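PDB 4XDY: ketol-acid reductoisomerase (NAD(+)) from uncultured archaeon GZfos26G2, which catalyses the magnesium-dependent alkyl migration and NADH-driven reduction of (S)-2-acetolactate to (R)-2,3-dihydroxy-isovalerate in branched-chain amino acid biosynthesis. Local coordinates for residues Gly25-Ala30 / Thr139-Ala144; Ala133-Gly138 / Thr192-Phe197; Pro224-Tyr229 / Glu319-Glu324. All blocks are in the same frame, centred on the assembly; numbering follows the deposited sequence.

Contact 1: residues Gly25-Ala30 / Thr139-Ala144; sequences GAQGDA and TEERKA. With NAI (1,4-dihydronicotinamide adenine dinucleotide), chain E; GOL (glycerol), chain G.
Q27 NE2 gives a hydrogen bond to E141 OE1 at 2.7 Å, the shortest link between the two helices. The carboxylate takes it on its syn lone pair, and the amide and carboxylate planes lie only 24° apart although the two side chains cross at about a right angle. E141 gets there by a straight reach: CG is anti to the backbone N (chi1 173°) and the chain stays extended beyond it. Its other oxygen, OE2, takes a weak hydrogen bond from the indole N-H of W178. The amide oxygen of Q27, OE1, takes a weak hydrogen bond from NAI N7N at 2.9 Å, while Q27 CG packs 3.3 Å from NAI C2N.

This is the dinucleotide-binding start of a Rossmann fold. G25 sits at the N-cap position of helix 26-37, and the first amides of that helix meet the diphosphate: A26 N to NAI O2A at 3.2 Å, Q27 N to NAI O2N at 3.0 Å. A side chain on G25 would run into O2A. With an alanine at Q27, E141 OE1 would probably lose its amide donor and NAI N7N its weak acceptor.

Further along, the nearly parallel helices close up where A30 CB meets R142 CB at 4.0 Å. R142 reaches a glycerol, probably from the crystallisation liquor, with NE 2.8 Å from GOL O2, and NH2 also pairs with D37.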
loop_
_atom_site.group_PDB
_atom_site.type_symbol
_atom_site.label_atom_id
_atom_site.label_comp_id
_atom_site.label_asym_id
_atom_site.label_seq_id
_atom_site.Cartn_x
_atom_site.Cartn_y
_atom_site.Cartn_z
ATOM N N GLY A 25 18.917 1.011 14.972
ATOM C CA GLY A 25 17.769 0.188 14.635
ATOM C C GLY A 25 17.141 0.699 13.351
ATOM O O GLY A 25 17.849 1.090 12.429
ATOM N N ALA A 26 15.813 0.653 13.231
ATOM C CA ALA A 26 15.208 0.899 11.887
ATOM C C ALA A 26 15.649 2.283 11.386
ATOM O O ALA A 26 16.078 2.429 10.232
ATOM C CB ALA A 26 13.684 0.870 12.013
ATOM N N GLN A 27 15.507 3.291 12.239
ATOM C CA GLN A 27 15.869 4.654 11.868
ATOM C C GLN A 27 17.400 4.930 11.937
ATOM O O GLN A 27 17.929 5.560 11.037
ATOM C CB GLN A 27 15.092 5.672 12.683
ATOM C CG GLN A 27 13.623 5.837 12.232
ATOM C CD GLN A 27 13.433 6.273 10.790
ATOM O OE1 GLN A 27 12.451 5.883 10.122
ATOM N NE2 GLN A 27 14.327 7.064 10.315
ATOM N N GLY A 28 18.068 4.501 12.983
ATOM C CA GLY A 28 19.490 4.785 13.161
ATOM C C GLY A 28 20.292 4.170 12.024
ATOM O O GLY A 28 21.221 4.804 11.491
ATOM N N ASP A 29 19.961 2.930 11.656
ATOM C CA ASP A 29 20.630 2.232 10.552
ATOM C C ASP A 29 20.414 2.999 9.217
ATOM O O ASP A 29 21.393 3.421 8.523
ATOM C CB ASP A 29 20.224 0.739 10.543
ATOM C CG ASP A 29 20.967 -0.108 9.524
ATOM O OD1 ASP A 29 21.513 0.390 8.492
ATOM O OD2 ASP A 29 20.945 -1.345 9.669
ATOM N N ALA A 30 19.150 3.316 8.897
ATOM C CA ALA A 30 18.867 4.070 7.679
ATOM C C ALA A 30 19.539 5.425 7.691
ATOM O O ALA A 30 20.188 5.796 6.683
ATOM C CB ALA A 30 17.366 4.261 7.533
ATOM N N THR A 139 13.437 1.236 6.789
ATOM C CA THR A 139 13.895 0.330 5.734
ATOM C C THR A 139 13.554 0.961 4.357
ATOM O O THR A 139 14.349 0.889 3.403
ATOM C CB THR A 139 13.269 -1.061 5.849
ATOM O OG1 THR A 139 11.838 -0.942 5.905
ATOM C CG2 THR A 139 13.808 -1.785 7.155
ATOM N N GLU A 140 12.357 1.608 4.252
ATOM C CA GLU A 140 11.853 2.118 2.969
ATOM C C GLU A 140 12.490 3.508 2.690
ATOM O O GLU A 140 12.748 3.834 1.560
ATOM C CB GLU A 140 10.325 2.185 2.997
ATOM C CG GLU A 140 9.691 0.831 3.351
ATOM C CD GLU A 140 10.387 -0.341 2.679
ATOM O OE1 GLU A 140 10.195 -0.443 1.450
ATOM O OE2 GLU A 140 11.081 -1.171 3.371
ATOM N N GLU A 141 12.837 4.202 3.750
ATOM C CA GLU A 141 13.650 5.441 3.737
ATOM C C GLU A 141 15.033 5.190 3.130
ATOM O O GLU A 141 15.487 5.926 2.207
ATOM C CB GLU A 141 13.781 5.968 5.161
ATOM C CG GLU A 141 14.717 7.146 5.344
ATOM C CD GLU A 141 14.915 7.503 6.801
ATOM O OE1 GLU A 141 14.164 6.975 7.653
ATOM O OE2 GLU A 141 15.832 8.302 7.104
ATOM N N ARG A 142 15.677 4.112 3.563
ATOM C CA ARG A 142 16.953 3.773 3.016
ATOM C C ARG A 142 16.906 3.387 1.534
ATOM O O ARG A 142 17.672 3.896 0.747
ATOM C CB ARG A 142 17.590 2.657 3.851
ATOM C CG ARG A 142 18.919 2.158 3.232
ATOM C CD ARG A 142 19.952 3.281 3.280
ATOM N NE ARG A 142 21.302 2.744 2.984
ATOM C CZ ARG A 142 22.320 3.473 2.513
ATOM N NH1 ARG A 142 22.148 4.736 2.196
ATOM N NH2 ARG A 142 23.495 2.881 2.272
ATOM N N LYS A 143 15.890 2.626 1.155
ATOM C CA LYS A 143 15.637 2.264 -0.204
ATOM C C LYS A 143 15.397 3.442 -1.074
ATOM O O LYS A 143 15.956 3.512 -2.210
ATOM C CB LYS A 143 14.452 1.326 -0.318
ATOM C CG LYS A 143 14.752 -0.117 0.042
ATOM C CD LYS A 143 13.514 -0.989 -0.209
ATOM C CE LYS A 143 13.278 -1.176 -1.708
ATOM N NZ LYS A 143 12.498 -0.110 -2.381
ATOM N N ALA A 144 14.557 4.375 -0.597
ATOM C CA ALA A 144 14.316 5.584 -1.373
ATOM C C ALA A 144 15.628 6.331 -1.659
ATOM O O ALA A 144 15.846 6.830 -2.803
ATOM C CB ALA A 144 13.298 6.518 -0.655
HETATM P PA NAI E . 14.513 0.811 17.543
HETATM O O1A NAI E . 13.351 0.204 18.344
HETATM O O2A NAI E . 14.866 0.259 16.232
HETATM O O5B NAI E . 15.725 0.940 18.598
HETATM C C5B NAI E . 17.038 1.376 18.142
HETATM C C4B NAI E . 18.120 0.516 18.864
HETATM O O4B NAI E . 18.036 0.887 20.236
HETATM C C3B NAI E . 17.959 -1.027 18.859
HETATM O O3B NAI E . 18.375 -1.502 17.578
HETATM C C2B NAI E . 18.809 -1.440 20.042
HETATM O O2B NAI E . 20.150 -1.631 19.588
HETATM C C1B NAI E . 18.703 -0.187 20.948
HETATM N N9A NAI E . 17.931 -0.472 22.146
HETATM C C8A NAI E . 16.699 -1.136 22.132
HETATM N N7A NAI E . 16.255 -1.246 23.377
HETATM C C5A NAI E . 17.200 -0.694 24.184
HETATM C C6A NAI E . 17.357 -0.528 25.616
HETATM N N6A NAI E . 16.436 -0.970 26.484
HETATM N N1A NAI E . 18.439 0.134 26.106
HETATM C C2A NAI E . 19.405 0.574 25.272
HETATM N N3A NAI E . 19.359 0.472 23.956
HETATM C C4A NAI E . 18.287 -0.169 23.360
HETATM O O3 NAI E . 14.139 2.450 17.365
HETATM P PN NAI E . 13.332 3.049 16.039
HETATM O O1N NAI E . 12.037 2.289 15.831
HETATM O O2N NAI E . 14.323 3.098 14.954
HETATM O O5D NAI E . 12.909 4.418 16.709
HETATM C C5D NAI E . 13.916 5.475 16.848
HETATM C C4D NAI E . 13.241 6.892 16.922
HETATM O O4D NAI E . 12.769 7.103 15.576
HETATM C C3D NAI E . 12.008 7.000 17.797
HETATM O O3D NAI E . 11.928 8.311 18.370
HETATM C C2D NAI E . 10.802 6.774 16.855
HETATM O O2D NAI E . 9.550 7.305 17.281
HETATM C C1D NAI E . 11.329 7.438 15.600
HETATM N N1N NAI E . 10.784 7.039 14.297
HETATM C C2N NAI E . 10.832 5.735 13.952
HETATM C C3N NAI E . 10.370 5.317 12.755
HETATM C C7N NAI E . 10.534 3.945 12.381
HETATM O O7N NAI E . 10.697 2.952 13.156
HETATM N N7N NAI E . 10.750 3.784 11.100
HETATM C C4N NAI E . 9.839 6.307 11.841
HETATM C C5N NAI E . 10.026 7.684 12.181
HETATM C C6N NAI E . 10.468 7.995 13.428
HETATM C C1 GOL G . 23.409 -0.941 5.932
HETATM O O1 GOL G . 22.275 -1.283 6.719
HETATM C C2 GOL G . 22.937 -0.586 4.532
HETATM O O2 GOL G . 22.173 0.653 4.587
HETATM C C3 GOL G . 24.196 -0.428 3.647
HETATM O O3 GOL G . 23.880 0.040 2.324
#

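Contact 2: residues Ala133-Gly138 / Thr192-Phe197; sequences APKAPG and TYEDLF. With MG (magnesium ion), chain D; MG (magnesium ion), chain C; NAI (1,4-dihydronicotinamide adenine dinucleotide), chain E; HIO (N-hydroxy-N-isopropyloxamic acid), chain H.
K135 NZ sits between two acidic side chains on consecutive residues of helix 188-203. It makes a salt bridge to E194 OE1 at 2.7 Å, on that oxygen's syn lone pair, and a second charged hydrogen bond to D195 OD1 at 2.9 Å, met on the anti side and 26° out of the carboxylate plane. E191, one turn back on the same helix, adds a third carboxylate. To meet the lysine from the opposite direction, E194 curls: CG lies between the backbone N and the carbonyl carbon (chi1 67°) and the chain bends again at chi2.

That tight, direct grip contrasts with the watery side of the same ammonium. Two waters approach NZ only weakly, and both are ligands of one magnesium ion. One of them also donates to P134 O at 2.8 Å.

D195 bridges the metal pair, with OD1 2.0 Å from one magnesium and OD2 2.1 Å from the other, while HIO O2 spans both ions. E199, from the same helix, also binds magnesium. K135 is thus a second-shell partner of a metal-binding aspartate in the active site. Across the inhibitor, P137 CB touches HIO C42 at 3.7 Å, and A136 O lies 3.4 Å from NAI C4N.

The contact joins the loop just after strand 128-134, in the Rossmann sheet, to helix 188-203 of the knotted domain. L154 of strand 153-157 packs on both K135 and E194, helix 273-287 packs on the helix through Y193, L196 and F197, and L238 of the second subunit covers A136 and P137.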
loop_
_atom_site.group_PDB
_atom_site.type_symbol
_atom_site.label_atom_id
_atom_site.label_comp_id
_atom_site.label_asym_id
_atom_site.label_seq_id
_atom_site.Cartn_x
_atom_site.Cartn_y
_atom_site.Cartn_z
ATOM N N ALA A 133 12.128 14.582 11.353
ATOM C CA ALA A 133 11.184 13.443 11.451
ATOM C C ALA A 133 10.793 12.934 10.109
ATOM O O ALA A 133 10.056 13.631 9.409
ATOM C CB ALA A 133 9.961 13.861 12.222
ATOM N N PRO A 134 11.259 11.702 9.692
ATOM C CA PRO A 134 10.902 11.217 8.372
ATOM C C PRO A 134 9.499 10.633 8.458
ATOM O O PRO A 134 9.231 9.910 9.402
ATOM C CB PRO A 134 11.963 10.116 8.083
ATOM C CG PRO A 134 12.337 9.633 9.450
ATOM C CD PRO A 134 12.081 10.720 10.425
ATOM N N LYS A 135 8.673 10.841 7.424
ATOM C CA LYS A 135 7.334 10.280 7.318
ATOM C C LYS A 135 7.480 8.954 6.550
ATOM O O LYS A 135 7.075 8.790 5.366
ATOM C CB LYS A 135 6.388 11.294 6.609
ATOM C CG LYS A 135 6.274 12.634 7.297
ATOM C CD LYS A 135 5.618 12.588 8.670
ATOM C CE LYS A 135 6.544 12.485 9.884
ATOM N NZ LYS A 135 5.892 12.372 11.269
ATOM N N ALA A 136 8.209 8.000 7.192
ATOM C CA ALA A 136 8.590 6.783 6.537
ATOM C C ALA A 136 9.168 5.784 7.526
ATOM O O ALA A 136 9.911 6.150 8.443
ATOM C CB ALA A 136 9.635 7.031 5.491
ATOM N N PRO A 137 8.828 4.495 7.329
ATOM C CA PRO A 137 9.600 3.473 8.011
ATOM C C PRO A 137 11.093 3.431 7.527
ATOM O O PRO A 137 11.395 3.633 6.354
ATOM C CB PRO A 137 8.864 2.166 7.680
ATOM C CG PRO A 137 8.237 2.459 6.363
ATOM C CD PRO A 137 7.914 3.926 6.344
ATOM N N GLY A 138 11.984 3.085 8.429
ATOM C CA GLY A 138 13.385 3.291 8.143
ATOM C C GLY A 138 13.938 2.472 6.968
ATOM O O GLY A 138 14.789 2.957 6.226
ATOM N N THR A 192 4.373 15.530 16.800
ATOM C CA THR A 192 4.102 14.475 17.712
ATOM C C THR A 192 2.665 14.024 17.513
ATOM O O THR A 192 2.345 12.834 17.417
ATOM C CB THR A 192 4.289 14.934 19.156
ATOM O OG1 THR A 192 5.677 15.332 19.360
ATOM C CG2 THR A 192 3.936 13.803 20.084
ATOM N N TYR A 193 1.762 15.002 17.440
ATOM C CA TYR A 193 0.354 14.651 17.381
ATOM C C TYR A 193 -0.071 14.063 16.077
ATOM O O TYR A 193 -0.807 13.042 16.061
ATOM C CB TYR A 193 -0.514 15.889 17.692
ATOM C CG TYR A 193 -0.205 16.616 18.976
ATOM C CD1 TYR A 193 0.224 15.958 20.115
ATOM C CD2 TYR A 193 -0.416 17.995 19.055
ATOM C CE1 TYR A 193 0.511 16.638 21.301
ATOM C CE2 TYR A 193 -0.145 18.691 20.239
ATOM C CZ TYR A 193 0.282 18.029 21.370
ATOM O OH TYR A 193 0.548 18.690 22.534
ATOM N N GLU A 194 0.391 14.615 14.983
ATOM C CA GLU A 194 -0.007 14.114 13.645
ATOM C C GLU A 194 0.554 12.704 13.458
ATOM O O GLU A 194 -0.085 11.847 12.874
ATOM C CB GLU A 194 0.411 15.047 12.527
ATOM C CG GLU A 194 1.893 15.203 12.283
ATOM C CD GLU A 194 2.510 14.079 11.502
ATOM O OE1 GLU A 194 3.762 13.942 11.573
ATOM O OE2 GLU A 194 1.770 13.384 10.702
ATOM N N ASP A 195 1.770 12.517 13.960
ATOM C CA ASP A 195 2.501 11.231 13.790
ATOM C C ASP A 195 1.782 10.107 14.545
ATOM O O ASP A 195 1.532 9.053 13.998
ATOM C CB ASP A 195 3.924 11.367 14.281
ATOM C CG ASP A 195 4.749 10.124 13.960
ATOM O OD1 ASP A 195 5.126 9.978 12.781
ATOM O OD2 ASP A 195 4.885 9.297 14.895
ATOM N N LEU A 196 1.500 10.368 15.791
ATOM C CA LEU A 196 0.769 9.434 16.639
ATOM C C LEU A 196 -0.591 9.126 16.040
ATOM O O LEU A 196 -0.951 7.964 15.872
ATOM C CB LEU A 196 0.652 9.968 18.019
ATOM C CG LEU A 196 1.912 10.014 18.893
ATOM C CD1 LEU A 196 1.581 10.632 20.223
ATOM C CD2 LEU A 196 2.526 8.642 19.174
ATOM N N PHE A 197 -1.297 10.184 15.608
ATOM C CA PHE A 197 -2.591 9.967 14.964
ATOM C C PHE A 197 -2.501 9.091 13.737
ATOM O O PHE A 197 -3.285 8.137 13.573
ATOM C CB PHE A 197 -3.215 11.324 14.550
ATOM C CG PHE A 197 -4.459 11.162 13.774
ATOM C CD1 PHE A 197 -5.637 10.875 14.425
ATOM C CD2 PHE A 197 -4.456 11.222 12.413
ATOM C CE1 PHE A 197 -6.826 10.732 13.685
ATOM C CE2 PHE A 197 -5.629 11.003 11.651
ATOM C CZ PHE A 197 -6.826 10.765 12.308
HETATM MG MG MG D . 5.367 8.397 11.566
HETATM MG MG MG C . 5.670 7.393 15.044
HETATM P PA NAI E . 14.513 0.811 17.543
HETATM O O1A NAI E . 13.351 0.204 18.344
HETATM O O2A NAI E . 14.866 0.259 16.232
HETATM O O5B NAI E . 15.725 0.940 18.598
HETATM C C5B NAI E . 17.038 1.376 18.142
HETATM C C4B NAI E . 18.120 0.516 18.864
HETATM O O4B NAI E . 18.036 0.887 20.236
HETATM C C3B NAI E . 17.959 -1.027 18.859
HETATM O O3B NAI E . 18.375 -1.502 17.578
HETATM C C2B NAI E . 18.809 -1.440 20.042
HETATM O O2B NAI E . 20.150 -1.631 19.588
HETATM C C1B NAI E . 18.703 -0.187 20.948
HETATM N N9A NAI E . 17.931 -0.472 22.146
HETATM C C8A NAI E . 16.699 -1.136 22.132
HETATM N N7A NAI E . 16.255 -1.246 23.377
HETATM C C5A NAI E . 17.200 -0.694 24.184
HETATM C C6A NAI E . 17.357 -0.528 25.616
HETATM N N6A NAI E . 16.436 -0.970 26.484
HETATM N N1A NAI E . 18.439 0.134 26.106
HETATM C C2A NAI E . 19.405 0.574 25.272
HETATM N N3A NAI E . 19.359 0.472 23.956
HETATM C C4A NAI E . 18.287 -0.169 23.360
HETATM O O3 NAI E . 14.139 2.450 17.365
HETATM P PN NAI E . 13.332 3.049 16.039
HETATM O O1N NAI E . 12.037 2.289 15.831
HETATM O O2N NAI E . 14.323 3.098 14.954
HETATM O O5D NAI E . 12.909 4.418 16.709
HETATM C C5D NAI E . 13.916 5.475 16.848
HETATM C C4D NAI E . 13.241 6.892 16.922
HETATM O O4D NAI E . 12.769 7.103 15.576
HETATM C C3D NAI E . 12.008 7.000 17.797
HETATM O O3D NAI E . 11.928 8.311 18.370
HETATM C C2D NAI E . 10.802 6.774 16.855
HETATM O O2D NAI E . 9.550 7.305 17.281
HETATM C C1D NAI E . 11.329 7.438 15.600
HETATM N N1N NAI E . 10.784 7.039 14.297
HETATM C C2N NAI E . 10.832 5.735 13.952
HETATM C C3N NAI E . 10.370 5.317 12.755
HETATM C C7N NAI E . 10.534 3.945 12.381
HETATM O O7N NAI E . 10.697 2.952 13.156
HETATM N N7N NAI E . 10.750 3.784 11.100
HETATM C C4N NAI E . 9.839 6.307 11.841
HETATM C C5N NAI E . 10.026 7.684 12.181
HETATM C C6N NAI E . 10.468 7.995 13.428
HETATM C C1 HIO H . 6.721 5.078 13.783
HETATM O O11 HIO H . 6.547 5.543 14.941
HETATM O O12 HIO H . 7.305 3.999 13.440
HETATM C C2 HIO H . 6.217 6.067 12.732
HETATM O O2 HIO H . 6.018 7.254 13.101
HETATM N N3 HIO H . 5.869 5.713 11.509
HETATM O O3 HIO H . 5.743 6.745 10.480
HETATM C C4 HIO H . 5.670 4.356 11.099
HETATM C C41 HIO H . 4.322 4.257 10.373
HETATM C C42 HIO H . 6.870 3.997 10.231
HETATM O O HOH W 1 7.350 9.319 11.392
HETATM O O HOH W 2 4.739 9.600 9.857
HETATM O O HOH W 3 3.341 7.929 11.931
HETATM O O HOH W 4 5.316 7.284 17.087
HETATM O O HOH W 5 7.605 8.296 15.390
#

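Contact 3: residues Pro224-Tyr229 / Glu319-Glu324; sequences PPEMAY and ETVGAE
Y229 lays one face of its ring against the backbone of G322, and its course explains much of the contact. CB points toward helix 317-327, and with CG anti to the backbone N (chi1 -178°) the ring is carried straight across to it. On the near edge, CD2 lies 3.6 Å from G322 CA. CE2, next along, comes to 3.5 Å from the same carbon, and CZ is a little farther off at 3.9 Å. G322 CA stands 3.8 Å from the ring centroid and 25° off the ring normal, a CH-pi contact displaced toward the rim. At the tip, the hydroxyl is hydrogen-bonded to R326, a turn further along the helix that holds G322, which fixes the ring at its far end as well as over its face. The glycine matters sterically: a CB there would clash with CE2.

Both helices belong to the knotted, all-helical C-terminal domain, and here the first turn of helix 225-254 crosses helix 317-327 almost squarely, at -81°, with 9.6 Å between the local axes.

V321 fills the other half of the contact by straddling two residues with its two methyls. CG2 touches P225 CB at 4.1 Å, and CG1 meets the aliphatic E226 CG at 3.9 Å, the two side chains crossing at about a right angle. One oxygen of E226, OE1, is hydrogen-bonded across the dimer to the N-terminal N of M1 of the second subunit. F215 and V219 of helix 205-220 also pack on P225.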
loop_
_atom_site.group_PDB
_atom_site.type_symbol
_atom_site.label_atom_id
_atom_site.label_comp_id
_atom_site.label_asym_id
_atom_site.label_seq_id
_atom_site.Cartn_x
_atom_site.Cartn_y
_atom_site.Cartn_z
ATOM N N PRO A 224 -11.749 -19.577 0.975
ATOM C CA PRO A 224 -10.452 -20.136 1.434
ATOM C C PRO A 224 -9.554 -18.985 1.931
ATOM O O PRO A 224 -9.563 -17.905 1.348
ATOM C CB PRO A 224 -9.849 -20.704 0.166
ATOM C CG PRO A 224 -10.990 -21.004 -0.726
ATOM C CD PRO A 224 -12.100 -20.065 -0.371
ATOM N N PRO A 225 -8.837 -19.205 3.023
ATOM C CA PRO A 225 -7.925 -18.199 3.485
ATOM C C PRO A 225 -6.866 -17.771 2.499
ATOM O O PRO A 225 -6.459 -16.578 2.537
ATOM C CB PRO A 225 -7.340 -18.819 4.809
ATOM C CG PRO A 225 -7.421 -20.298 4.568
ATOM C CD PRO A 225 -8.675 -20.502 3.767
ATOM N N GLU A 226 -6.437 -18.640 1.583
ATOM C CA GLU A 226 -5.495 -18.200 0.563
ATOM C C GLU A 226 -6.107 -17.119 -0.367
ATOM O O GLU A 226 -5.450 -16.152 -0.784
ATOM C CB GLU A 226 -5.047 -19.377 -0.267
ATOM C CG GLU A 226 -4.279 -20.429 0.550
ATOM C CD GLU A 226 -5.148 -21.355 1.330
ATOM O OE1 GLU A 226 -6.393 -21.445 1.219
ATOM O OE2 GLU A 226 -4.481 -22.056 2.113
ATOM N N MET A 227 -7.383 -17.331 -0.666
ATOM C CA MET A 227 -8.162 -16.371 -1.495
ATOM C C MET A 227 -8.334 -15.027 -0.795
ATOM O O MET A 227 -8.061 -13.992 -1.366
ATOM C CB MET A 227 -9.451 -17.051 -1.881
ATOM C CG MET A 227 -10.287 -16.274 -2.898
ATOM S SD MET A 227 -11.851 -17.111 -3.215
ATOM C CE MET A 227 -11.236 -18.580 -4.042
ATOM N N ALA A 228 -8.710 -15.057 0.492
ATOM C CA ALA A 228 -8.812 -13.895 1.326
ATOM C C ALA A 228 -7.529 -13.180 1.459
ATOM O O ALA A 228 -7.468 -11.962 1.394
ATOM C CB ALA A 228 -9.392 -14.250 2.676
ATOM N N TYR A 229 -6.412 -13.910 1.557
ATOM C CA TYR A 229 -5.092 -13.251 1.515
ATOM C C TYR A 229 -4.719 -12.498 0.261
ATOM O O TYR A 229 -4.256 -11.374 0.334
ATOM C CB TYR A 229 -3.940 -14.273 1.900
ATOM C CG TYR A 229 -2.604 -13.571 1.912
ATOM C CD1 TYR A 229 -1.763 -13.571 0.837
ATOM C CD2 TYR A 229 -2.115 -13.045 3.072
ATOM C CE1 TYR A 229 -0.571 -12.856 0.830
ATOM C CE2 TYR A 229 -0.940 -12.373 3.107
ATOM C CZ TYR A 229 -0.172 -12.278 2.026
ATOM O OH TYR A 229 1.002 -11.587 2.123
ATOM N N GLU A 319 -1.559 -14.173 9.102
ATOM C CA GLU A 319 -0.151 -14.296 9.253
ATOM C C GLU A 319 0.408 -15.696 8.930
ATOM O O GLU A 319 1.417 -15.827 8.279
ATOM C CB GLU A 319 0.244 -13.815 10.675
ATOM C CG GLU A 319 0.146 -12.303 10.898
ATOM C CD GLU A 319 1.106 -11.550 9.978
ATOM O OE1 GLU A 319 2.328 -11.612 10.151
ATOM O OE2 GLU A 319 0.615 -10.988 8.948
ATOM N N THR A 320 -0.265 -16.728 9.390
ATOM C CA THR A 320 0.243 -18.080 9.128
ATOM C C THR A 320 0.020 -18.465 7.654
ATOM O O THR A 320 0.925 -18.988 7.000
ATOM C CB THR A 320 -0.423 -19.124 10.070
ATOM O OG1 THR A 320 -1.799 -19.086 9.915
ATOM C CG2 THR A 320 -0.122 -18.871 11.565
ATOM N N VAL A 321 -1.136 -18.126 7.110
ATOM C CA VAL A 321 -1.338 -18.425 5.690
ATOM C C VAL A 321 -0.524 -17.518 4.813
ATOM O O VAL A 321 0.082 -17.944 3.820
ATOM C CB VAL A 321 -2.818 -18.387 5.321
ATOM C CG1 VAL A 321 -3.031 -18.684 3.836
ATOM C CG2 VAL A 321 -3.566 -19.418 6.152
ATOM N N GLY A 322 -0.466 -16.226 5.156
ATOM C CA GLY A 322 0.374 -15.302 4.375
ATOM C C GLY A 322 1.829 -15.743 4.311
ATOM O O GLY A 322 2.484 -15.642 3.284
ATOM N N ALA A 323 2.349 -16.203 5.466
ATOM C CA ALA A 323 3.768 -16.654 5.482
ATOM C C ALA A 323 3.976 -17.850 4.535
ATOM O O ALA A 323 4.960 -17.894 3.824
ATOM C CB ALA A 323 4.279 -16.951 6.896
ATOM N N GLU A 324 3.037 -18.763 4.532
ATOM C CA GLU A 324 3.091 -19.999 3.711
ATOM C C GLU A 324 3.026 -19.594 2.246
ATOM O O GLU A 324 3.821 -20.029 1.404
ATOM C CB GLU A 324 1.877 -20.920 4.028
ATOM C CG GLU A 324 1.786 -21.512 5.432
ATOM C CD GLU A 324 0.541 -22.417 5.720
ATOM O OE1 GLU A 324 -0.646 -22.196 5.247
ATOM O OE2 GLU A 324 0.779 -23.386 6.496
#

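How the contacts relate
All three contacts are buried, but they sit in different places. Contacts 1 and 2 lie near the centre of the chain and pack on each other: A30 CB is 3.2 Å from G138 O, and strand 128-134 of contact 2 leads through a short loop into helix 138-146 of contact 1. Both also touch NADH. Contact 3 lies far from the centre of the chain, its own centre about 28 Å from that of contact 1 and about 30 Å from that of contact 2, and shares no helix with either. Chemistry follows place: an amide-carboxylate bond beside the cofactor, charges around the metals between domains, and apolar and CH-pi packing within the helical domain. The second subunit reaches all three.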